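Local coordinates for protein possible glutathione S-transferase (PDB 3M8N) that probably acts as a glutathione transferase, conjugating the thiol of glutathione to electrophilic substrates, at residues G136-L147 against F177-W188. Numbering follows the deposited sequence.
Sequences GYAALQVMENHL and FDLSTFPAVNAW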
loop_
_atom_site.group_PDB
_atom_site.type_symbol
_atom_site.label_atom_id
_atom_site.label_comp_id
_atom_site.label_asym_id
_atom_site.label_seq_id
_atom_site.Cartn_x
_atom_site.Cartn_y
_atom_site.Cartn_z
ATOM N N GLY A 136 -14.696 -3.258 -5.982
ATOM C CA GLY A 136 -13.879 -3.190 -7.194
ATOM C C GLY A 136 -14.411 -2.205 -8.223
ATOM O O GLY A 136 -13.632 -1.544 -8.867
ATOM N N TYR A 137 -15.741 -2.083 -8.359
ATOM C CA TYR A 137 -16.305 -1.170 -9.312
ATOM C C TYR A 137 -16.200 0.239 -8.792
ATOM O O TYR A 137 -16.042 1.163 -9.561
ATOM C CB TYR A 137 -17.775 -1.507 -9.581
ATOM C CG TYR A 137 -18.020 -2.560 -10.646
ATOM C CD1 TYR A 137 -17.565 -2.385 -11.940
ATOM C CD2 TYR A 137 -18.710 -3.722 -10.344
ATOM C CE1 TYR A 137 -17.783 -3.355 -12.923
ATOM C CE2 TYR A 137 -18.954 -4.711 -11.320
ATOM C CZ TYR A 137 -18.491 -4.515 -12.607
ATOM O OH TYR A 137 -18.698 -5.475 -13.566
ATOM N N ALA A 138 -16.304 0.421 -7.486
ATOM C CA ALA A 138 -16.111 1.732 -6.946
ATOM C C ALA A 138 -14.667 2.201 -7.180
ATOM O O ALA A 138 -14.440 3.370 -7.409
ATOM C CB ALA A 138 -16.443 1.738 -5.504
ATOM N N ALA A 139 -13.699 1.278 -7.122
ATOM C CA ALA A 139 -12.275 1.576 -7.386
ATOM C C ALA A 139 -12.042 1.933 -8.870
ATOM O O ALA A 139 -11.445 2.978 -9.193
ATOM C CB ALA A 139 -11.370 0.419 -6.941
ATOM N N LEU A 140 -12.531 1.078 -9.769
ATOM C CA LEU A 140 -12.473 1.327 -11.194
ATOM C C LEU A 140 -13.081 2.635 -11.571
ATOM O O LEU A 140 -12.663 3.264 -12.505
ATOM C CB LEU A 140 -13.156 0.253 -11.912
ATOM C CG LEU A 140 -12.457 -1.056 -11.843
ATOM C CD1 LEU A 140 -13.451 -2.113 -12.180
ATOM C CD2 LEU A 140 -11.347 -1.071 -12.825
ATOM N N GLN A 141 -14.021 3.094 -10.785
ATOM C CA GLN A 141 -14.653 4.369 -11.032
ATOM C C GLN A 141 -13.810 5.508 -10.601
ATOM O O GLN A 141 -13.802 6.537 -11.256
ATOM C CB GLN A 141 -16.004 4.460 -10.290
ATOM C CG GLN A 141 -16.950 5.460 -10.863
ATOM C CD GLN A 141 -17.333 5.068 -12.275
ATOM O OE1 GLN A 141 -17.850 3.959 -12.486
ATOM N NE2 GLN A 141 -17.027 5.949 -13.260
ATOM N N VAL A 142 -13.128 5.348 -9.469
ATOM C CA VAL A 142 -12.148 6.329 -9.038
ATOM C C VAL A 142 -11.096 6.414 -10.144
ATOM O O VAL A 142 -10.637 7.486 -10.485
ATOM C CB VAL A 142 -11.474 5.968 -7.662
ATOM C CG1 VAL A 142 -10.395 6.979 -7.315
ATOM C CG2 VAL A 142 -12.488 5.943 -6.548
HETATM N N MSE A 143 -10.743 5.281 -10.718
HETATM C CA MSE A 143 -9.743 5.264 -11.773
HETATM C C MSE A 143 -10.232 5.903 -13.083
HETATM O O MSE A 143 -9.521 6.708 -13.694
HETATM C CB MSE A 143 -9.248 3.850 -11.994
HETATM C CG MSE A 143 -8.400 3.278 -10.836
HETATM SE SE MSE A 143 -8.217 1.428 -11.082
HETATM C CE MSE A 143 -7.021 1.238 -12.501
ATOM N N GLU A 144 -11.447 5.542 -13.497
ATOM C CA GLU A 144 -12.116 6.155 -14.637
ATOM C C GLU A 144 -12.171 7.649 -14.474
ATOM O O GLU A 144 -11.770 8.387 -15.363
ATOM C CB GLU A 144 -13.545 5.653 -14.719
ATOM C CG GLU A 144 -14.241 6.083 -15.962
ATOM C CD GLU A 144 -13.686 5.395 -17.167
ATOM O OE1 GLU A 144 -12.892 4.476 -16.999
ATOM O OE2 GLU A 144 -14.045 5.746 -18.302
ATOM N N ASN A 145 -12.683 8.102 -13.350
ATOM C CA ASN A 145 -12.843 9.526 -13.196
ATOM C C ASN A 145 -11.535 10.319 -13.347
ATOM O O ASN A 145 -11.517 11.452 -13.882
ATOM C CB ASN A 145 -13.710 9.839 -11.956
ATOM C CG ASN A 145 -13.265 11.109 -11.186
ATOM O OD1 ASN A 145 -12.257 11.082 -10.413
ATOM N ND2 ASN A 145 -14.041 12.207 -11.326
ATOM N N HIS A 146 -10.433 9.700 -12.914
ATOM C CA HIS A 146 -9.112 10.324 -12.928
ATOM C C HIS A 146 -8.506 10.324 -14.309
ATOM O O HIS A 146 -7.864 11.269 -14.721
ATOM C CB HIS A 146 -8.185 9.578 -11.945
ATOM C CG HIS A 146 -6.865 10.226 -11.791
ATOM N ND1 HIS A 146 -5.714 9.710 -12.343
ATOM C CD2 HIS A 146 -6.518 11.386 -11.202
ATOM C CE1 HIS A 146 -4.711 10.525 -12.101
ATOM N NE2 HIS A 146 -5.172 11.551 -11.415
ATOM N N LEU A 147 -8.734 9.231 -15.013
ATOM C CA LEU A 147 -8.212 9.006 -16.302
ATOM C C LEU A 147 -8.968 9.811 -17.341
ATOM O O LEU A 147 -8.650 9.746 -18.528
ATOM C CB LEU A 147 -8.291 7.518 -16.633
ATOM C CG LEU A 147 -7.216 6.688 -15.931
ATOM C CD1 LEU A 147 -7.511 5.203 -16.076
ATOM C CD2 LEU A 147 -5.814 7.019 -16.449
ATOM N N PHE A 177 -15.739 -8.902 -13.807
ATOM C CA PHE A 177 -15.963 -7.488 -13.962
ATOM C C PHE A 177 -16.200 -7.227 -15.454
ATOM O O PHE A 177 -15.663 -7.886 -16.318
ATOM C CB PHE A 177 -14.768 -6.685 -13.445
ATOM C CG PHE A 177 -14.603 -6.703 -11.967
ATOM C CD1 PHE A 177 -15.101 -5.692 -11.190
ATOM C CD2 PHE A 177 -13.919 -7.701 -11.356
ATOM C CE1 PHE A 177 -14.960 -5.722 -9.831
ATOM C CE2 PHE A 177 -13.767 -7.730 -9.973
ATOM C CZ PHE A 177 -14.278 -6.750 -9.233
ATOM N N ASP A 178 -17.010 -6.238 -15.744
ATOM C CA ASP A 178 -17.336 -5.912 -17.112
ATOM C C ASP A 178 -16.824 -4.523 -17.258
ATOM O O ASP A 178 -17.292 -3.602 -16.587
ATOM C CB ASP A 178 -18.872 -6.047 -17.353
ATOM C CG ASP A 178 -19.383 -5.396 -18.674
ATOM O OD1 ASP A 178 -18.597 -5.123 -19.621
ATOM O OD2 ASP A 178 -20.626 -5.182 -18.753
ATOM N N LEU A 179 -15.842 -4.388 -18.142
ATOM C CA LEU A 179 -15.126 -3.141 -18.278
ATOM C C LEU A 179 -15.627 -2.225 -19.395
ATOM O O LEU A 179 -15.042 -1.162 -19.653
ATOM C CB LEU A 179 -13.633 -3.448 -18.383
ATOM C CG LEU A 179 -12.954 -3.425 -17.000
ATOM C CD1 LEU A 179 -13.144 -4.770 -16.303
ATOM C CD2 LEU A 179 -11.459 -3.097 -17.109
ATOM N N SER A 180 -16.738 -2.614 -20.025
ATOM C CA SER A 180 -17.287 -1.860 -21.152
ATOM C C SER A 180 -17.715 -0.459 -20.762
ATOM O O SER A 180 -17.670 0.449 -21.523
ATOM C CB SER A 180 -18.389 -2.648 -21.843
ATOM O OG SER A 180 -19.430 -2.966 -20.944
ATOM N N THR A 181 -18.033 -0.264 -19.518
ATOM C CA THR A 181 -18.490 1.010 -18.997
ATOM C C THR A 181 -17.315 1.976 -18.587
ATOM O O THR A 181 -17.530 3.105 -18.085
ATOM C CB THR A 181 -19.464 0.639 -17.826
ATOM O OG1 THR A 181 -19.296 1.527 -16.707
ATOM C CG2 THR A 181 -19.222 -0.920 -17.352
ATOM N N PHE A 182 -16.071 1.531 -18.827
ATOM C CA PHE A 182 -14.841 2.243 -18.387
ATOM C C PHE A 182 -13.861 2.379 -19.543
ATOM O O PHE A 182 -12.828 1.720 -19.549
ATOM C CB PHE A 182 -14.148 1.488 -17.253
ATOM C CG PHE A 182 -15.036 1.185 -16.108
ATOM C CD1 PHE A 182 -15.259 2.140 -15.114
ATOM C CD2 PHE A 182 -15.674 -0.048 -16.010
ATOM C CE1 PHE A 182 -16.096 1.868 -14.033
ATOM C CE2 PHE A 182 -16.506 -0.315 -14.949
ATOM C CZ PHE A 182 -16.729 0.658 -13.970
ATOM N N PRO A 183 -14.193 3.242 -20.528
ATOM C CA PRO A 183 -13.338 3.502 -21.701
ATOM C C PRO A 183 -11.988 4.154 -21.375
ATOM O O PRO A 183 -11.005 3.780 -21.980
ATOM C CB PRO A 183 -14.198 4.459 -22.556
ATOM C CG PRO A 183 -15.207 5.034 -21.594
ATOM C CD PRO A 183 -15.461 4.005 -20.589
ATOM N N ALA A 184 -11.961 5.122 -20.452
ATOM C CA ALA A 184 -10.727 5.777 -20.015
ATOM C C ALA A 184 -9.821 4.761 -19.375
ATOM O O ALA A 184 -8.627 4.759 -19.637
ATOM C CB ALA A 184 -11.026 6.882 -19.053
ATOM N N VAL A 185 -10.396 3.837 -18.624
ATOM C CA VAL A 185 -9.616 2.760 -18.043
ATOM C C VAL A 185 -9.050 1.914 -19.111
ATOM O O VAL A 185 -7.915 1.545 -19.056
ATOM C CB VAL A 185 -10.395 1.903 -16.965
ATOM C CG1 VAL A 185 -9.628 0.647 -16.588
ATOM C CG2 VAL A 185 -10.617 2.719 -15.715
ATOM N N ASN A 186 -9.860 1.587 -20.087
ATOM C CA ASN A 186 -9.423 0.668 -21.084
ATOM C C ASN A 186 -8.368 1.266 -22.016
ATOM O O ASN A 186 -7.500 0.567 -22.514
ATOM C CB ASN A 186 -10.645 0.227 -21.883
ATOM C CG ASN A 186 -11.601 -0.737 -21.103
ATOM O OD1 ASN A 186 -12.803 -0.449 -20.980
ATOM N ND2 ASN A 186 -11.088 -1.896 -20.653
ATOM N N ALA A 187 -8.443 2.568 -22.245
ATOM C CA ALA A 187 -7.455 3.274 -23.073
ATOM C C ALA A 187 -6.114 3.289 -22.364
ATOM O O ALA A 187 -5.063 3.106 -22.983
ATOM C CB ALA A 187 -7.917 4.735 -23.378
ATOM N N TRP A 188 -6.185 3.492 -21.047
ATOM C CA TRP A 188 -5.020 3.402 -20.138
ATOM C C TRP A 188 -4.316 2.017 -20.166
ATOM O O TRP A 188 -3.097 1.915 -20.345
ATOM C CB TRP A 188 -5.418 3.850 -18.710
ATOM C CG TRP A 188 -4.346 3.591 -17.716
ATOM C CD1 TRP A 188 -3.239 4.325 -17.510
ATOM C CD2 TRP A 188 -4.266 2.487 -16.835
ATOM N NE1 TRP A 188 -2.464 3.770 -16.527
ATOM C CE2 TRP A 188 -3.081 2.635 -16.088
ATOM C CE3 TRP A 188 -5.091 1.393 -16.589
ATOM C CZ2 TRP A 188 -2.690 1.723 -15.115
ATOM C CZ3 TRP A 188 -4.721 0.509 -15.611
ATOM C CH2 TRP A 188 -3.511 0.680 -14.890
#
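In the all-helical C-terminal domain of this glutathione transferase fold, the first free amides at the start of helix 183-193 are bound by a carboxylate from helix 129-146; the axes of 136-146 and 183-188 lie at 79° to each other. Glu-144 supplies that carboxylate and grips two successive backbone amides: Ala-184 N gives its hydrogen to OE2 at 3.1 Å and Val-185 N to OE1 at 3.0 Å. Each oxygen takes one amide on its syn side, both donors lying somewhat out of the carboxylate plane. With CG anti to the backbone N (chi1 -172°) and a bend at chi2, the chain curls along the edge of Phe-182, the N-cap residue, whose CB lies 3.3 Å from OE1.

The Phe-182 ring presents one face to Leu-140 CB in a CH-pi contact, 4.2 Å from atom to ring centroid, while Thr-181 OG1 of its own segment lies over the other. Its far end meets the ring of Tyr-137. That ring in turn receives the edge of Phe-177 on one face, centroids 5.1 Å apart and planes at 61°, and its OH accepts the amide hydrogen of Asp-178 N at 2.9 Å. Toward the end of helix 129-146, Leu-147 CD1 packs against Trp-188 CB at 3.6 Å, and the methyl of selenomethionine Met-143 touches the indole, whose NE1 is bonded to Asp-162 of helix 160-169.

Buried Glu-144 thus satisfies two first-turn amides that helical pairing leaves without a carbonyl partner. The helix-end dipole and these two N-H groups would probably favour its ionised form, while the hydroxyl of Tyr-137 ties down the loop leading to the helix.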